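Local coordinates for protein gamma-glutamyltranspeptidase (Klebsiella pneumoniae subsp. pneumoniae, PDB 5HFT) that converts oxamate to oxalate in the uric acid degradation pathway and belongs to the gamma-glutamyltransferase family, at residues I95-A100 with T130-V135; G99-L104 with A124-G129; L231-A236 with I246-L251. All blocks are in the same frame, centred on the assembly; numbering follows the deposited sequence.

Contact 1 of 3, residues I95-A100 with T130-V135; sequences IDASGA and TVSGWV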
loop_
_atom_site.group_PDB
_atom_site.type_symbol
_atom_site.label_atom_id
_atom_site.label_comp_id
_atom_site.label_asym_id
_atom_site.label_seq_id
_atom_site.Cartn_x
_atom_site.Cartn_y
_atom_site.Cartn_z
ATOM N N ILE A 95 -1.514 11.447 -0.312
ATOM C CA ILE A 95 -2.647 11.190 0.566
ATOM C C ILE A 95 -2.162 10.239 1.649
ATOM O O ILE A 95 -1.853 9.078 1.364
ATOM C CB ILE A 95 -3.840 10.586 -0.175
ATOM C CG1 ILE A 95 -4.260 11.450 -1.357
ATOM C CG2 ILE A 95 -4.998 10.426 0.789
ATOM C CD1 ILE A 95 -5.518 10.945 -2.022
ATOM N N ASP A 96 -2.069 10.726 2.878
ATOM C CA ASP A 96 -1.765 9.876 4.023
ATOM C C ASP A 96 -3.111 9.486 4.615
ATOM O O ASP A 96 -3.728 10.251 5.360
ATOM C CB ASP A 96 -0.901 10.610 5.042
ATOM C CG ASP A 96 -0.562 9.752 6.249
ATOM O OD1 ASP A 96 -1.190 8.693 6.418
ATOM O OD2 ASP A 96 0.290 10.161 7.070
ATOM N N ALA A 97 -3.584 8.298 4.289
ATOM C CA ALA A 97 -4.890 7.887 4.791
ATOM C C ALA A 97 -4.737 6.903 5.945
ATOM O O ALA A 97 -5.279 5.806 5.912
ATOM C CB ALA A 97 -5.726 7.307 3.648
ATOM N N SER A 98 -3.974 7.269 6.972
ATOM C CA SER A 98 -3.760 6.400 8.115
ATOM C C SER A 98 -4.414 6.992 9.359
ATOM O O SER A 98 -4.325 8.198 9.610
ATOM C CB SER A 98 -2.268 6.135 8.342
ATOM O OG SER A 98 -1.595 7.281 8.801
ATOM N N GLY A 99 -5.064 6.138 10.143
ATOM C CA GLY A 99 -5.836 6.602 11.278
ATOM C C GLY A 99 -5.037 6.767 12.554
ATOM O O GLY A 99 -3.978 6.177 12.740
ATOM N N ALA A 100 -5.579 7.587 13.447
ATOM C CA ALA A 100 -4.955 7.867 14.730
ATOM C C ALA A 100 -5.452 6.905 15.810
ATOM O O ALA A 100 -6.487 6.250 15.666
ATOM C CB ALA A 100 -5.232 9.313 15.141
ATOM N N THR A 130 -7.913 3.753 4.931
ATOM C CA THR A 130 -7.999 3.639 3.473
ATOM C C THR A 130 -9.263 4.270 2.932
ATOM O O THR A 130 -9.227 5.017 1.949
ATOM C CB THR A 130 -7.972 2.186 2.984
ATOM O OG1 THR A 130 -8.679 1.292 3.872
ATOM C CG2 THR A 130 -6.586 1.719 2.695
ATOM N N VAL A 131 -10.399 3.967 3.553
ATOM C CA VAL A 131 -11.659 4.417 2.982
ATOM C C VAL A 131 -11.671 5.926 2.895
ATOM O O VAL A 131 -12.145 6.497 1.906
ATOM C CB VAL A 131 -12.843 3.877 3.797
ATOM C CG1 VAL A 131 -14.168 4.310 3.172
ATOM C CG2 VAL A 131 -12.748 2.362 3.868
ATOM N N SER A 132 -11.089 6.595 3.898
ATOM C CA SER A 132 -10.886 8.039 3.791
ATOM C C SER A 132 -9.922 8.390 2.654
ATOM O O SER A 132 -10.068 9.437 2.020
ATOM C CB SER A 132 -10.410 8.612 5.134
ATOM O OG SER A 132 -9.088 8.227 5.462
ATOM N N GLY A 133 -8.969 7.514 2.340
ATOM C CA GLY A 133 -8.149 7.759 1.175
ATOM C C GLY A 133 -8.966 7.664 -0.093
ATOM O O GLY A 133 -8.827 8.489 -0.992
ATOM N N TRP A 134 -9.857 6.680 -0.171
ATOM C CA TRP A 134 -10.698 6.593 -1.358
ATOM C C TRP A 134 -11.569 7.835 -1.499
ATOM O O TRP A 134 -11.677 8.395 -2.592
ATOM C CB TRP A 134 -11.579 5.342 -1.321
ATOM C CG TRP A 134 -10.887 4.046 -0.993
ATOM C CD1 TRP A 134 -9.540 3.817 -0.859
ATOM C CD2 TRP A 134 -11.533 2.820 -0.679
ATOM N NE1 TRP A 134 -9.313 2.504 -0.511
ATOM C CE2 TRP A 134 -10.525 1.873 -0.393
ATOM C CE3 TRP A 134 -12.869 2.424 -0.614
ATOM C CZ2 TRP A 134 -10.824 0.558 -0.055
ATOM C CZ3 TRP A 134 -13.157 1.116 -0.293
ATOM C CH2 TRP A 134 -12.144 0.204 -0.014
ATOM N N VAL A 135 -12.171 8.304 -0.399
ATOM C CA VAL A 135 -13.086 9.440 -0.507
ATOM C C VAL A 135 -12.325 10.684 -0.938
ATOM O O VAL A 135 -12.819 11.463 -1.760
ATOM C CB VAL A 135 -13.881 9.673 0.803
ATOM C CG1 VAL A 135 -12.997 10.029 1.959
ATOM C CG2 VAL A 135 -14.889 10.793 0.621
#

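Contact 2 of 3, residues G99-L104 with A124-G129; sequences GAAGSL and ALTVAG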
loop_
_atom_site.group_PDB
_atom_site.type_symbol
_atom_site.label_atom_id
_atom_site.label_comp_id
_atom_site.label_asym_id
_atom_site.label_seq_id
_atom_site.Cartn_x
_atom_site.Cartn_y
_atom_site.Cartn_z
ATOM N N GLY A 99 -5.064 6.138 10.143
ATOM C CA GLY A 99 -5.836 6.602 11.278
ATOM C C GLY A 99 -5.037 6.767 12.554
ATOM O O GLY A 99 -3.978 6.177 12.740
ATOM N N ALA A 100 -5.579 7.587 13.447
ATOM C CA ALA A 100 -4.955 7.867 14.730
ATOM C C ALA A 100 -5.452 6.905 15.810
ATOM O O ALA A 100 -6.487 6.250 15.666
ATOM C CB ALA A 100 -5.232 9.313 15.141
ATOM N N ALA A 101 -4.686 6.821 16.901
ATOM C CA ALA A 101 -5.116 6.042 18.059
ATOM C C ALA A 101 -6.495 6.497 18.522
ATOM O O ALA A 101 -6.897 7.648 18.319
ATOM C CB ALA A 101 -4.109 6.172 19.207
ATOM N N GLY A 102 -7.231 5.582 19.147
ATOM C CA GLY A 102 -8.551 5.923 19.630
ATOM C C GLY A 102 -8.506 6.808 20.863
ATOM O O GLY A 102 -7.532 6.841 21.623
ATOM N N SER A 103 -9.604 7.533 21.069
ATOM C CA SER A 103 -9.683 8.454 22.197
ATOM C C SER A 103 -9.643 7.737 23.545
ATOM O O SER A 103 -9.344 8.371 24.563
ATOM C CB SER A 103 -10.942 9.306 22.064
ATOM O OG SER A 103 -12.089 8.485 21.953
ATOM N N LEU A 104 -9.925 6.433 23.577
ATOM C CA LEU A 104 -9.794 5.621 24.778
ATOM C C LEU A 104 -8.416 4.986 24.917
ATOM O O LEU A 104 -8.192 4.224 25.852
ATOM C CB LEU A 104 -10.834 4.509 24.769
ATOM C CG LEU A 104 -12.103 4.641 25.585
ATOM C CD1 LEU A 104 -13.299 4.960 24.713
ATOM C CD2 LEU A 104 -12.313 3.351 26.371
ATOM N N ALA A 124 -6.191 -3.417 18.337
ATOM C CA ALA A 124 -6.958 -2.711 17.319
ATOM C C ALA A 124 -7.298 -1.300 17.790
ATOM O O ALA A 124 -8.469 -0.907 17.853
ATOM C CB ALA A 124 -8.223 -3.493 16.985
ATOM N N LEU A 125 -6.236 -0.536 18.100
ATOM C CA LEU A 125 -6.321 0.740 18.803
ATOM C C LEU A 125 -6.276 1.984 17.899
ATOM O O LEU A 125 -6.701 3.057 18.348
ATOM C CB LEU A 125 -5.192 0.834 19.843
ATOM C CG LEU A 125 -3.779 1.237 19.390
ATOM C CD1 LEU A 125 -2.837 1.348 20.581
ATOM C CD2 LEU A 125 -3.201 0.285 18.335
ATOM N N THR A 126 -5.778 1.900 16.654
ATOM C CA THR A 126 -5.800 3.052 15.751
ATOM C C THR A 126 -6.912 2.919 14.720
ATOM O O THR A 126 -7.351 1.812 14.386
ATOM C CB THR A 126 -4.484 3.257 15.004
ATOM O OG1 THR A 126 -4.309 2.193 14.068
ATOM C CG2 THR A 126 -3.293 3.336 15.948
ATOM N N VAL A 127 -7.369 4.073 14.233
ATOM C CA VAL A 127 -8.452 4.162 13.254
ATOM C C VAL A 127 -7.996 3.643 11.881
ATOM O O VAL A 127 -6.801 3.624 11.559
ATOM C CB VAL A 127 -8.923 5.629 13.181
ATOM C CG1 VAL A 127 -9.938 5.870 12.052
ATOM C CG2 VAL A 127 -9.474 6.074 14.517
ATOM N N ALA A 128 -8.954 3.173 11.079
ATOM C CA ALA A 128 -8.685 2.603 9.764
ATOM C C ALA A 128 -8.863 3.670 8.683
ATOM O O ALA A 128 -9.947 4.245 8.543
ATOM C CB ALA A 128 -9.611 1.416 9.516
ATOM N N GLY A 129 -7.815 3.917 7.899
ATOM C CA GLY A 129 -7.828 5.073 7.024
ATOM C C GLY A 129 -8.154 4.926 5.545
ATOM O O GLY A 129 -8.632 5.901 4.955
#

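Contact 3 of 3, residues L231-A236 with I246-L251; sequences LAERLA and ITLGDL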
loop_
_atom_site.group_PDB
_atom_site.type_symbol
_atom_site.label_atom_id
_atom_site.label_comp_id
_atom_site.label_asym_id
_atom_site.label_seq_id
_atom_site.Cartn_x
_atom_site.Cartn_y
_atom_site.Cartn_z
ATOM N N LEU A 231 -22.940 3.057 8.578
ATOM C CA LEU A 231 -21.867 2.092 8.792
ATOM C C LEU A 231 -20.916 2.543 9.894
ATOM O O LEU A 231 -20.339 1.707 10.596
ATOM C CB LEU A 231 -21.090 1.855 7.487
ATOM C CG LEU A 231 -20.014 0.773 7.647
ATOM C CD1 LEU A 231 -20.644 -0.535 8.083
ATOM C CD2 LEU A 231 -19.167 0.598 6.397
ATOM N N ALA A 232 -20.702 3.849 10.049
ATOM C CA ALA A 232 -19.840 4.287 11.132
ATOM C C ALA A 232 -20.460 3.954 12.478
ATOM O O ALA A 232 -19.771 3.483 13.392
ATOM C CB ALA A 232 -19.591 5.784 11.020
ATOM N N GLU A 233 -21.773 4.143 12.601
ATOM C CA GLU A 233 -22.447 3.832 13.856
ATOM C C GLU A 233 -22.509 2.327 14.101
ATOM O O GLU A 233 -22.380 1.879 15.249
ATOM C CB GLU A 233 -23.823 4.499 13.892
ATOM C CG GLU A 233 -23.679 6.037 13.992
ATOM C CD GLU A 233 -24.994 6.761 14.131
ATOM O OE1 GLU A 233 -25.814 6.697 13.186
ATOM O OE2 GLU A 233 -25.188 7.426 15.172
ATOM N N ARG A 234 -22.702 1.525 13.050
ATOM C CA ARG A 234 -22.585 0.085 13.241
ATOM C C ARG A 234 -21.166 -0.308 13.636
ATOM O O ARG A 234 -20.976 -1.245 14.419
ATOM C CB ARG A 234 -22.998 -0.678 11.980
ATOM C CG ARG A 234 -22.786 -2.190 12.124
ATOM C CD ARG A 234 -22.675 -2.884 10.809
ATOM N NE ARG A 234 -23.977 -3.287 10.291
ATOM C CZ ARG A 234 -24.164 -3.806 9.078
ATOM N NH1 ARG A 234 -23.131 -3.981 8.250
ATOM N NH2 ARG A 234 -25.385 -4.151 8.689
ATOM N N LEU A 235 -20.157 0.396 13.124
ATOM C CA LEU A 235 -18.787 0.110 13.546
ATOM C C LEU A 235 -18.558 0.520 14.996
ATOM O O LEU A 235 -17.750 -0.105 15.696
ATOM C CB LEU A 235 -17.786 0.805 12.612
ATOM C CG LEU A 235 -17.711 0.263 11.174
ATOM C CD1 LEU A 235 -16.761 1.076 10.299
ATOM C CD2 LEU A 235 -17.299 -1.190 11.146
ATOM N N ALA A 236 -19.268 1.555 15.462
ATOM C CA ALA A 236 -19.074 2.059 16.819
ATOM C C ALA A 236 -19.562 1.056 17.847
ATOM O O ALA A 236 -18.845 0.725 18.803
ATOM C CB ALA A 236 -19.800 3.389 16.995
ATOM N N ILE A 246 -11.688 2.694 20.769
ATOM C CA ILE A 246 -12.047 3.606 19.691
ATOM C C ILE A 246 -13.502 4.021 19.858
ATOM O O ILE A 246 -14.340 3.213 20.271
ATOM C CB ILE A 246 -11.828 2.958 18.298
ATOM C CG1 ILE A 246 -10.409 2.428 18.158
ATOM C CG2 ILE A 246 -12.126 3.939 17.141
ATOM C CD1 ILE A 246 -10.125 1.892 16.773
ATOM N N THR A 247 -13.802 5.282 19.556
ATOM C CA THR A 247 -15.143 5.827 19.700
ATOM C C THR A 247 -15.683 6.299 18.358
ATOM O O THR A 247 -14.950 6.431 17.375
ATOM C CB THR A 247 -15.179 6.992 20.693
ATOM O OG1 THR A 247 -14.243 7.997 20.284
ATOM C CG2 THR A 247 -14.859 6.520 22.096
ATOM N N LEU A 248 -17.001 6.516 18.329
ATOM C CA LEU A 248 -17.630 7.136 17.172
ATOM C C LEU A 248 -17.041 8.505 16.905
ATOM O O LEU A 248 -16.882 8.905 15.746
ATOM C CB LEU A 248 -19.131 7.258 17.393
ATOM C CG LEU A 248 -19.987 7.848 16.273
ATOM C CD1 LEU A 248 -19.902 7.069 14.931
ATOM C CD2 LEU A 248 -21.421 7.943 16.775
ATOM N N GLY A 249 -16.689 9.232 17.968
ATOM C CA GLY A 249 -16.047 10.519 17.773
ATOM C C GLY A 249 -14.758 10.379 16.992
ATOM O O GLY A 249 -14.478 11.169 16.083
ATOM N N ASP A 250 -13.993 9.321 17.284
ATOM C CA ASP A 250 -12.729 9.113 16.595
ATOM C C ASP A 250 -12.941 8.988 15.089
ATOM O O ASP A 250 -12.222 9.618 14.304
ATOM C CB ASP A 250 -12.040 7.871 17.156
ATOM C CG ASP A 250 -11.430 8.110 18.515
ATOM O OD1 ASP A 250 -10.837 9.195 18.691
ATOM O OD2 ASP A 250 -11.505 7.210 19.393
ATOM N N LEU A 251 -13.966 8.229 14.676
ATOM C CA LEU A 251 -14.283 8.054 13.255
ATOM C C LEU A 251 -14.731 9.362 12.629
ATOM O O LEU A 251 -14.160 9.814 11.633
ATOM C CB LEU A 251 -15.373 6.994 13.072
ATOM C CG LEU A 251 -14.985 5.614 13.588
ATOM C CD1 LEU A 251 -16.152 4.657 13.536
ATOM C CD2 LEU A 251 -13.801 5.113 12.780
#

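Contact 1 of 3, residues I95-A100 with T130-V135
I95 sets its CG1 beside the backbone N (chi1 -55°), which leaves CG2 anti to that N and turned to G133 of the facing helix, where it meets CA at 4.1 Å. Two residues on, A97 points its methyl group the same way: CB lies 3.5 Å from G133 CA and equally close to the N of that glycine. With no side chain on G133, the backbones can close in until the CA atoms of A97 and G133 are 4.9 Å apart. S132 adds a flank: OG occupies the position between its backbone N and carbonyl carbon (chi1 70°), which directs the hydroxyl into a hydrogen bond with G129 O and also brings OG within 3.9 Å of A97 CB.

Strand 95-97 and helix 130-135 run roughly antiparallel, at 146°, with a closest axial approach of 7.3 Å. I95 and A97 face the helix, whereas D96 points away from it; D96 OD1 accepts the hydroxyl of S98 at an OG-OD1 distance of 2.8 Å, and R257 adds weaker polar contacts to both side chains. One face of the W134 ring lies against T130 C and V131 CA, and the ring also packs on V61, A64 and A65 of helix 56-70. The helix is thus layered between that helix and the antiparallel strand pair 80-86/93-97, consistent with the layered Ntn-hydrolase fold of the family.

No hydrogen bond links the two segments; A97 O and T130 N, 3.5 Å apart, are badly angled for one. A97 and T130 make their backbone hydrogen bonds to G81 and G79 instead, so the cohesion here is apolar, a methyl group and a branched side chain pressed on bare glycine backbone.

Contact 2 of 3, residues G99-L104 with A124-G129
G99-L104 and A124-G129 pass in nearly opposite directions, 151° apart over their touching parts, and join through a single antiparallel bridge in which A101 and T126 form the non-hydrogen-bonded pair, their CA atoms 3.8 Å apart. Its two bonds lie one residue to each side. V127 N donates to A100 O at 2.8 Å, approaching from above the carbonyl plane and not along a lone pair. G102 N reaches L125 O at 2.7 Å, almost head-on to the carbonyl (C=O...N angle 170°). CA-H groups supplement them: T126 CA leans on A100 O and A101 CA on L125 O.

The side chains lie beside this bridge. T126 places OG1 between its backbone N and carbonyl carbon (chi1 69°), which swings CG2 to the side of its own N and over the A101 backbone, 3.9 Å from A101 CA. V127 touches A100 O with CG2, the branch beside its own N, and G99 CA with CB at 3.8 Å, while its side chain also packs on D250 and L251 of helix 248-252. G99 carries no CB and lets V127 O come close to its CA.

D80 OD1 accepts from both G99 N and G129 N, tying the two loop segments together at that end. T126 O hydrogen-bonds an aromatic side chain of another protein chain, and A101 makes backbone bonds to that chain. A buried bridge whose outward groups at A101 and T126 bond the other chain implies that these segments serve the interface as well as the fold.

Contact 3 of 3, residues L231-A236 with I246-L251
D250 OD2 takes a hydrogen bond from T247 N at 3.0 Å (N-H...O angle 155°), met on the anti side of the carboxylate, and a second from S103 N in the neighbouring loop. The partnership is reciprocal: D250 N donates to T247 OG1 at 3.3 Å, completing a capping box with T247 as the N-cap of helix 248-252.

This fixed start of the helix presents L248 and L251, one turn apart, to helix 230-242. L248 extends CG anti to its backbone N (chi1 -178°), so that the isobutyl group reaches along the facing helix: CB touches A236 CB at 3.9 Å, and CD1 lies 4.1 Å from A232 CB. Both L248 methyls also meet E233 CG, CD1 at 4.0 Å, and CD2 lies beside OE2, the two side chains crossing at a slant. L251 uses CD1 alone, 3.8 Å from A232 O and 4.3 Å from L235 CB. A232 therefore receives a methyl group from each leucine. M239, further along helix 230-242, and Y227 and V127 also pack on L251.

A short connection joins these two consecutive helices, and no hydrogen bond crosses between the segments. They meet through alanine and leucine carbons, with A232 O also covered by the two CD1 methyls and exposed E233 lying along L248 at the margin. Polar capping thus holds the helix start, while its attachment to helix 230-242 is largely nonpolar.

Overall arrangement
Contacts 1 and 2 share G99 and A100 and lie 12 Å apart between centres; A97 CB touches G129 O at 3.5 Å, so the strand-helix packing passes directly into the loop bridge. Contact 2 in turn meets contact 3, 10 Å away by centres, through S103: its N reaches the capping box at D250 OD2, and its OG probably hydrogen-bonds T247 OG1 (2.8 Å). Contacts 1 and 3 do not touch, their nearest atoms being about 6 Å apart, and contact 2 connects them. All three approach the second protein chain, probably the counterpart of the small subunit that carries the N-terminal threonine nucleophile in gamma-glutamyltransferases, consistent with a scaffold shared between subunits.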